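Local coordinates for protein aspartate carbamoyltransferase (PDB 7K46) that probably transfers the carbamoyl group of carbamoyl phosphate to L-aspartate, an early step of de novo pyrimidine biosynthesis, at residues 21-34 with 146-160. Numbering follows the deposited sequence.
Sequences FSRADIDALIQLAL and LLDILTIHAELGAVD
Ile30 and Leu150 meet in a buried helix-helix packing, where the first long helix of the chain (23-41) meets the helix that leads into the second domain; the segments 23-34 and 146-156 cross at -68° with axes 10.2 Å apart at closest approach. The two side chains run alongside one another, pointing opposite ways, with Ile30 CG2 3.8 Å from Leu150 CD1. Leu150 uses both its methyls: with CG anti to the backbone N, CD1 touches both Ile30 CG2 and Leu34 CD2, and CD2 lies 3.7 Å from Ala33 CB. Ile30 divides its branches too. Its side chain crosses that of Ile149 at about a right angle, Ile30 CD1 against Ile149 CG2, while CG2 also rests against CD2 of the His153 imidazole (3.7 Å). Toward the start of the first helix, Leu146 spreads its methyls, CD1 reaching Phe21 CE2 at 3.7 Å and CD2 lying by Ile26 CG1. In the aspartate/ornithine carbamoyltransferase fold, an N-terminal carbamoyl-phosphate domain and an aspartate domain each carry a parallel sheet; helix 142-156 leads from the first sheet to strand 163-167 of the second, and helix 23-41 packs against this connection. Beyond the helix end, where Gly157 turns with positive phi, Asp160 faces Arg23 in an end-on salt bridge. Arg23 NH2 donates almost straight (174°) to Asp160 OD2, approaching well out of the carboxylate plane, and NH1 to OD1 more loosely. The bend at chi2 of Arg23 (63°) accompanies a third grip, NE to Asp27 OD1 at 2.8 Å, which should hold the guanidinium's rotation. Asn186 O also accepts from Arg23 NH1, and Ala188 N donates to Asp160 OD1, tying this charged network to the end of helix 174-186 and the loop that follows.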
ATOM      1  N   PHE A  21      28.098   0.140 -14.313  1.00 23.77           N
ATOM      2  CA  PHE A  21      27.711   0.338 -15.705  1.00 24.29           C
ATOM      3  C   PHE A  21      28.837   0.947 -16.536  1.00 29.33           C
ATOM      4  O   PHE A  21      29.587   1.800 -16.053  1.00 26.70           O
ATOM      5  CB  PHE A  21      26.484   1.239 -15.778  1.00 21.00           C
ATOM      6  CG  PHE A  21      25.289   0.662 -15.072  1.00 26.11           C
ATOM      7  CD1 PHE A  21      24.744  -0.548 -15.488  1.00 28.68           C
ATOM      8  CD2 PHE A  21      24.731   1.308 -13.984  1.00 25.39           C
ATOM      9  CE1 PHE A  21      23.633  -1.100 -14.835  1.00 29.00           C
ATOM     10  CE2 PHE A  21      23.617   0.768 -13.327  1.00 23.78           C
ATOM     11  CZ  PHE A  21      23.075  -0.433 -13.755  1.00 22.83           C
ATOM     12  N   SER A  22      28.935   0.516 -17.794  1.00 25.06           N
ATOM     13  CA  SER A  22      29.813   1.164 -18.760  1.00 27.80           C
ATOM     14  C   SER A  22      29.136   2.406 -19.333  1.00 24.07           C
ATOM     15  O   SER A  22      27.932   2.607 -19.182  1.00 24.41           O
ATOM     16  CB  SER A  22      30.158   0.207 -19.895  1.00 27.44           C
ATOM     17  OG  SER A  22      28.983  -0.132 -20.602  1.00 26.77           O
ATOM     18  N   ARG A  23      29.924   3.240 -20.024  1.00 27.59           N
ATOM     19  CA  ARG A  23      29.327   4.367 -20.739  1.00 26.48           C
ATOM     20  C   ARG A  23      28.292   3.874 -21.748  1.00 26.93           C
ATOM     21  O   ARG A  23      27.213   4.466 -21.879  1.00 23.87           O
ATOM     22  CB  ARG A  23      30.416   5.200 -21.422  1.00 25.32           C
ATOM     23  CG  ARG A  23      29.900   6.222 -22.430  1.00 25.20           C
ATOM     24  CD  ARG A  23      29.010   7.289 -21.787  1.00 24.97           C
ATOM     25  NE  ARG A  23      28.543   8.260 -22.776  1.00 25.78           N
ATOM     26  CZ  ARG A  23      29.197   9.360 -23.124  1.00 27.70           C
ATOM     27  NH1 ARG A  23      30.335   9.706 -22.544  1.00 28.78           N
ATOM     28  NH2 ARG A  23      28.702  10.132 -24.088  1.00 28.64           N
ATOM     29  N   ALA A  24      28.581   2.754 -22.425  1.00 24.41           N
ATOM     30  CA  ALA A  24      27.621   2.181 -23.367  1.00 25.01           C
ATOM     31  C   ALA A  24      26.320   1.785 -22.676  1.00 23.95           C
ATOM     32  O   ALA A  24      25.235   2.011 -23.228  1.00 24.67           O
ATOM     33  CB  ALA A  24      28.230   0.975 -24.090  1.00 26.64           C
ATOM     34  N   ASP A  25      26.407   1.181 -21.478  1.00 21.64           N
ATOM     35  CA  ASP A  25      25.205   0.862 -20.698  1.00 22.32           C
ATOM     36  C   ASP A  25      24.400   2.121 -20.402  1.00 22.59           C
ATOM     37  O   ASP A  25      23.164   2.127 -20.484  1.00 20.90           O
ATOM     38  CB  ASP A  25      25.558   0.203 -19.358  1.00 22.54           C
ATOM     39  CG  ASP A  25      26.187  -1.181 -19.481  1.00 29.33           C
ATOM     40  OD1 ASP A  25      25.897  -1.944 -20.439  1.00 26.22           O
ATOM     41  OD2 ASP A  25      26.964  -1.515 -18.552  1.00 28.15           O
ATOM     42  N   ILE A  26      25.088   3.184 -19.989  1.00 21.05           N
ATOM     43  CA  ILE A  26      24.410   4.426 -19.630  1.00 21.17           C
ATOM     44  C   ILE A  26      23.740   5.039 -20.853  1.00 21.61           C
ATOM     45  O   ILE A  26      22.573   5.458 -20.792  1.00 22.21           O
ATOM     46  CB  ILE A  26      25.402   5.398 -18.966  1.00 22.92           C
ATOM     47  CG1 ILE A  26      25.901   4.807 -17.636  1.00 23.98           C
ATOM     48  CG2 ILE A  26      24.761   6.776 -18.756  1.00 22.05           C
ATOM     49  CD1 ILE A  26      27.060   5.575 -17.017  1.00 28.17           C
ATOM     50  N   ASP A  27      24.463   5.098 -21.980  1.00 21.24           N
ATOM     51  CA  ASP A  27      23.868   5.552 -23.239  1.00 23.97           C
ATOM     52  C   ASP A  27      22.595   4.773 -23.546  1.00 21.54           C
ATOM     53  O   ASP A  27      21.570   5.346 -23.932  1.00 22.31           O
ATOM     54  CB  ASP A  27      24.842   5.376 -24.415  1.00 21.89           C
ATOM     55  CG  ASP A  27      26.065   6.274 -24.338  1.00 29.12           C
ATOM     56  OD1 ASP A  27      26.033   7.307 -23.645  1.00 25.63           O
ATOM     57  OD2 ASP A  27      27.065   5.938 -25.011  1.00 31.78           O
ATOM     58  N   ALA A  28      22.660   3.447 -23.398  1.00 21.74           N
ATOM     59  CA  ALA A  28      21.521   2.607 -23.753  1.00 23.12           C
ATOM     60  C   ALA A  28      20.358   2.835 -22.798  1.00 19.72           C
ATOM     61  O   ALA A  28      19.198   2.868 -23.225  1.00 20.83           O
ATOM     62  CB  ALA A  28      21.937   1.137 -23.762  1.00 19.25           C
ATOM     63  N   LEU A  29      20.647   2.998 -21.502  1.00 17.93           N
ATOM     64  CA  LEU A  29      19.582   3.272 -20.540  1.00 20.56           C
ATOM     65  C   LEU A  29      18.956   4.637 -20.790  1.00 21.88           C
ATOM     66  O   LEU A  29      17.736   4.811 -20.649  1.00 18.99           O
ATOM     67  CB  LEU A  29      20.123   3.183 -19.110  1.00 17.18           C
ATOM     68  CG  LEU A  29      20.407   1.794 -18.540  1.00 18.70           C
ATOM     69  CD1 LEU A  29      21.197   1.873 -17.233  1.00 21.77           C
ATOM     70  CD2 LEU A  29      19.094   1.027 -18.306  1.00 19.51           C
ATOM     71  N   ILE A  30      19.772   5.625 -21.154  1.00 18.74           N
ATOM     72  CA  ILE A  30      19.225   6.935 -21.480  1.00 20.59           C
ATOM     73  C   ILE A  30      18.254   6.832 -22.654  1.00 21.11           C
ATOM     74  O   ILE A  30      17.143   7.375 -22.609  1.00 19.04           O
ATOM     75  CB  ILE A  30      20.362   7.933 -21.767  1.00 22.32           C
ATOM     76  CG1 ILE A  30      21.046   8.338 -20.461  1.00 17.62           C
ATOM     77  CG2 ILE A  30      19.822   9.158 -22.499  1.00 20.67           C
ATOM     78  CD1 ILE A  30      22.305   9.184 -20.681  1.00 20.20           C
ATOM     79  N   GLN A  31      18.668   6.154 -23.731  1.00 20.58           N
ATOM     80  CA  GLN A  31      17.803   6.057 -24.907  1.00 23.17           C
ATOM     81  C   GLN A  31      16.516   5.298 -24.591  1.00 22.62           C
ATOM     82  O   GLN A  31      15.434   5.668 -25.063  1.00 21.69           O
ATOM     83  CB  GLN A  31      18.548   5.385 -26.065  1.00 23.56           C
ATOM     84  CG  GLN A  31      17.813   5.480 -27.401  1.00 30.01           C
ATOM     85  CD  GLN A  31      17.602   6.921 -27.837  1.00 37.56           C
ATOM     86  OE1 GLN A  31      18.561   7.673 -28.013  1.00 32.00           O
ATOM     87  NE2 GLN A  31      16.339   7.318 -27.992  1.00 37.11           N
ATOM     88  N   LEU A  32      16.615   4.234 -23.792  1.00 18.97           N
ATOM     89  CA  LEU A  32      15.429   3.456 -23.443  1.00 21.46           C
ATOM     90  C   LEU A  32      14.472   4.277 -22.588  1.00 20.80           C
ATOM     91  O   LEU A  32      13.256   4.243 -22.802  1.00 18.84           O
ATOM     92  CB  LEU A  32      15.840   2.162 -22.723  1.00 20.44           C
ATOM     93  CG  LEU A  32      14.738   1.214 -22.214  1.00 18.21           C
ATOM     94  CD1 LEU A  32      13.808   0.828 -23.352  1.00 19.58           C
ATOM     95  CD2 LEU A  32      15.354  -0.045 -21.567  1.00 17.35           C
ATOM     96  N   ALA A  33      15.004   5.041 -21.627  1.00 18.16           N
ATOM     97  CA  ALA A  33      14.148   5.883 -20.798  1.00 17.96           C
ATOM     98  C   ALA A  33      13.432   6.930 -21.642  1.00 19.14           C
ATOM     99  O   ALA A  33      12.230   7.168 -21.467  1.00 19.90           O
ATOM    100  CB  ALA A  33      14.973   6.550 -19.692  1.00 16.76           C
ATOM    101  N   LEU A  34      14.148   7.549 -22.581  1.00 17.87           N
ATOM    102  CA  LEU A  34      13.519   8.553 -23.434  1.00 20.31           C
ATOM    103  C   LEU A  34      12.479   7.925 -24.353  1.00 22.20           C
ATOM    104  O   LEU A  34      11.423   8.521 -24.597  1.00 24.18           O
ATOM    105  CB  LEU A  34      14.583   9.289 -24.249  1.00 23.53           C
ATOM    106  CG  LEU A  34      15.532  10.170 -23.429  1.00 23.25           C
ATOM    107  CD1 LEU A  34      16.592  10.818 -24.342  1.00 27.48           C
ATOM    108  CD2 LEU A  34      14.762  11.232 -22.662  1.00 26.25           C
ATOM    109  N   LEU A 146      21.896   7.966 -12.039  1.00 15.73           N
ATOM    110  CA  LEU A 146      21.505   7.743 -13.426  1.00 16.42           C
ATOM    111  C   LEU A 146      20.405   8.707 -13.862  1.00 15.64           C
ATOM    112  O   LEU A 146      20.421   9.199 -14.997  1.00 18.27           O
ATOM    113  CB  LEU A 146      21.058   6.294 -13.609  1.00 14.87           C
ATOM    114  CG  LEU A 146      22.250   5.335 -13.567  1.00 15.22           C
ATOM    115  CD1 LEU A 146      21.737   3.909 -13.446  1.00 16.66           C
ATOM    116  CD2 LEU A 146      23.102   5.494 -14.810  1.00 16.91           C
ATOM    117  N   LEU A 147      19.441   8.995 -12.987  1.00 14.82           N
ATOM    118  CA  LEU A 147      18.433   9.986 -13.357  1.00 15.76           C
ATOM    119  C   LEU A 147      19.032  11.387 -13.470  1.00 16.14           C
ATOM    120  O   LEU A 147      18.561  12.190 -14.287  1.00 15.95           O
ATOM    121  CB  LEU A 147      17.262   9.976 -12.359  1.00 17.57           C
ATOM    122  CG  LEU A 147      17.317  10.729 -11.027  1.00 16.38           C
ATOM    123  CD1 LEU A 147      16.885  12.193 -11.189  1.00 14.39           C
ATOM    124  CD2 LEU A 147      16.404  10.028 -10.007  1.00 17.30           C
ATOM    125  N   ASP A 148      20.043  11.711 -12.653  1.00 15.50           N
ATOM    126  CA  ASP A 148      20.709  13.004 -12.799  1.00 15.40           C
ATOM    127  C   ASP A 148      21.376  13.111 -14.164  1.00 18.89           C
ATOM    128  O   ASP A 148      21.296  14.152 -14.832  1.00 15.79           O
ATOM    129  CB  ASP A 148      21.750  13.205 -11.688  1.00 17.04           C
ATOM    130  CG  ASP A 148      21.128  13.385 -10.297  1.00 19.78           C
ATOM    131  OD1 ASP A 148      19.898  13.607 -10.182  1.00 17.86           O
ATOM    132  OD2 ASP A 148      21.892  13.293  -9.308  1.00 16.28           O
ATOM    133  N   ILE A 149      22.043  12.039 -14.598  1.00 15.33           N
ATOM    134  CA  ILE A 149      22.688  12.041 -15.912  1.00 21.03           C
ATOM    135  C   ILE A 149      21.649  12.170 -17.016  1.00 18.65           C
ATOM    136  O   ILE A 149      21.826  12.932 -17.974  1.00 18.45           O
ATOM    137  CB  ILE A 149      23.536  10.771 -16.096  1.00 19.28           C
ATOM    138  CG1 ILE A 149      24.741  10.794 -15.158  1.00 19.79           C
ATOM    139  CG2 ILE A 149      23.974  10.618 -17.544  1.00 23.00           C
ATOM    140  CD1 ILE A 149      25.517   9.510 -15.222  1.00 26.80           C
ATOM    141  N   LEU A 150      20.558  11.402 -16.911  1.00 18.49           N
ATOM    142  CA  LEU A 150      19.481  11.504 -17.898  1.00 17.20           C
ATOM    143  C   LEU A 150      18.933  12.925 -17.982  1.00 17.70           C
ATOM    144  O   LEU A 150      18.676  13.433 -19.083  1.00 19.37           O
ATOM    145  CB  LEU A 150      18.356  10.529 -17.553  1.00 17.97           C
ATOM    146  CG  LEU A 150      17.071  10.650 -18.383  1.00 17.71           C
ATOM    147  CD1 LEU A 150      17.345  10.470 -19.889  1.00 17.93           C
ATOM    148  CD2 LEU A 150      16.060   9.627 -17.891  1.00 14.35           C
ATOM    149  N   THR A 151      18.736  13.573 -16.833  1.00 16.63           N
ATOM    150  CA  THR A 151      18.202  14.932 -16.821  1.00 14.57           C
ATOM    151  C   THR A 151      19.112  15.876 -17.592  1.00 18.50           C
ATOM    152  O   THR A 151      18.648  16.655 -18.431  1.00 19.44           O
ATOM    153  CB  THR A 151      18.022  15.417 -15.381  1.00 14.40           C
ATOM    154  OG1 THR A 151      17.116  14.540 -14.689  1.00 17.55           O
ATOM    155  CG2 THR A 151      17.430  16.844 -15.366  1.00 17.52           C
ATOM    156  N   ILE A 152      20.417  15.816 -17.326  1.00 17.29           N
ATOM    157  CA  ILE A 152      21.348  16.675 -18.054  1.00 19.17           C
ATOM    158  C   ILE A 152      21.252  16.395 -19.545  1.00 20.22           C
ATOM    159  O   ILE A 152      21.088  17.312 -20.360  1.00 21.08           O
ATOM    160  CB  ILE A 152      22.783  16.477 -17.535  1.00 18.17           C
ATOM    161  CG1 ILE A 152      22.884  16.887 -16.067  1.00 18.13           C
ATOM    162  CG2 ILE A 152      23.771  17.283 -18.376  1.00 19.10           C
ATOM    163  CD1 ILE A 152      24.189  16.483 -15.415  1.00 16.16           C
ATOM    164  N   HIS A 153      21.323  15.118 -19.919  1.00 18.59           N
ATOM    165  CA  HIS A 153      21.319  14.766 -21.340  1.00 21.02           C
ATOM    166  C   HIS A 153      20.031  15.210 -22.025  1.00 21.53           C
ATOM    167  O   HIS A 153      20.057  15.743 -23.144  1.00 22.68           O
ATOM    168  CB  HIS A 153      21.499  13.262 -21.514  1.00 21.33           C
ATOM    169  CG  HIS A 153      21.493  12.829 -22.947  1.00 22.26           C
ATOM    170  ND1 HIS A 153      22.648  12.708 -23.691  1.00 27.68           N
ATOM    171  CD2 HIS A 153      20.472  12.530 -23.784  1.00 24.51           C
ATOM    172  CE1 HIS A 153      22.338  12.337 -24.920  1.00 29.90           C
ATOM    173  NE2 HIS A 153      21.024  12.224 -25.004  1.00 28.67           N
ATOM    174  N   ALA A 154      18.892  14.981 -21.376  1.00 19.72           N
ATOM    175  CA  ALA A 154      17.612  15.322 -21.985  1.00 20.24           C
ATOM    176  C   ALA A 154      17.410  16.832 -22.059  1.00 26.06           C
ATOM    177  O   ALA A 154      16.845  17.343 -23.036  1.00 20.49           O
ATOM    178  CB  ALA A 154      16.477  14.673 -21.196  1.00 18.64           C
ATOM    179  N   GLU A 155      17.865  17.563 -21.036  1.00 20.20           N
ATOM    180  CA  GLU A 155      17.652  19.006 -20.985  1.00 21.24           C
ATOM    181  C   GLU A 155      18.606  19.758 -21.910  1.00 24.74           C
ATOM    182  O   GLU A 155      18.197  20.716 -22.577  1.00 25.62           O
ATOM    183  CB  GLU A 155      17.803  19.511 -19.546  1.00 18.29           C
ATOM    184  CG  GLU A 155      16.700  19.048 -18.579  1.00 21.78           C
ATOM    185  CD  GLU A 155      15.380  19.784 -18.789  1.00 25.58           C
ATOM    186  OE1 GLU A 155      15.388  21.031 -18.915  1.00 20.61           O
ATOM    187  OE2 GLU A 155      14.329  19.116 -18.834  1.00 25.29           O
ATOM    188  N   LEU A 156      19.879  19.354 -21.959  1.00 19.98           N
ATOM    189  CA  LEU A 156      20.874  20.096 -22.728  1.00 23.17           C
ATOM    190  C   LEU A 156      21.258  19.440 -24.050  1.00 28.52           C
ATOM    191  O   LEU A 156      21.843  20.114 -24.906  1.00 29.25           O
ATOM    192  CB  LEU A 156      22.146  20.290 -21.897  1.00 23.20           C
ATOM    193  CG  LEU A 156      21.970  21.019 -20.567  1.00 24.84           C
ATOM    194  CD1 LEU A 156      23.297  21.088 -19.809  1.00 21.92           C
ATOM    195  CD2 LEU A 156      21.365  22.422 -20.775  1.00 24.75           C
ATOM    196  N   GLY A 157      20.966  18.153 -24.235  1.00 24.62           N
ATOM    197  CA  GLY A 157      21.311  17.438 -25.442  1.00 27.31           C
ATOM    198  C   GLY A 157      22.567  16.596 -25.338  1.00 28.84           C
ATOM    199  O   GLY A 157      22.793  15.743 -26.202  1.00 29.82           O
ATOM    200  N   ALA A 158      23.388  16.813 -24.309  1.00 26.21           N
ATOM    201  CA  ALA A 158      24.622  16.056 -24.123  1.00 28.86           C
ATOM    202  C   ALA A 158      25.146  16.287 -22.713  1.00 29.09           C
ATOM    203  O   ALA A 158      24.867  17.323 -22.097  1.00 23.67           O
ATOM    204  CB  ALA A 158      25.695  16.459 -25.146  1.00 24.31           C
ATOM    205  N   VAL A 159      25.912  15.318 -22.219  1.00 25.61           N
ATOM    206  CA  VAL A 159      26.651  15.463 -20.969  1.00 22.97           C
ATOM    207  C   VAL A 159      28.121  15.746 -21.231  1.00 26.75           C
ATOM    208  O   VAL A 159      28.730  16.575 -20.550  1.00 24.28           O
ATOM    209  CB  VAL A 159      26.483  14.207 -20.085  1.00 21.65           C
ATOM    210  CG1 VAL A 159      27.223  14.397 -18.771  1.00 22.65           C
ATOM    211  CG2 VAL A 159      25.012  13.925 -19.816  1.00 22.00           C
ATOM    212  N   ASP A 160      28.706  15.048 -22.202  1.00 23.48           N
ATOM    213  CA  ASP A 160      30.011  15.429 -22.720  1.00 23.42           C
ATOM    214  C   ASP A 160      30.064  16.932 -22.953  1.00 28.60           C
ATOM    215  O   ASP A 160      29.132  17.517 -23.513  1.00 30.25           O
ATOM    216  CB  ASP A 160      30.293  14.698 -24.036  1.00 26.99           C
ATOM    217  CG  ASP A 160      30.525  13.213 -23.848  1.00 30.83           C
ATOM    218  OD1 ASP A 160      31.000  12.799 -22.763  1.00 26.65           O
ATOM    219  OD2 ASP A 160      30.255  12.461 -24.809  1.00 27.29           O
TER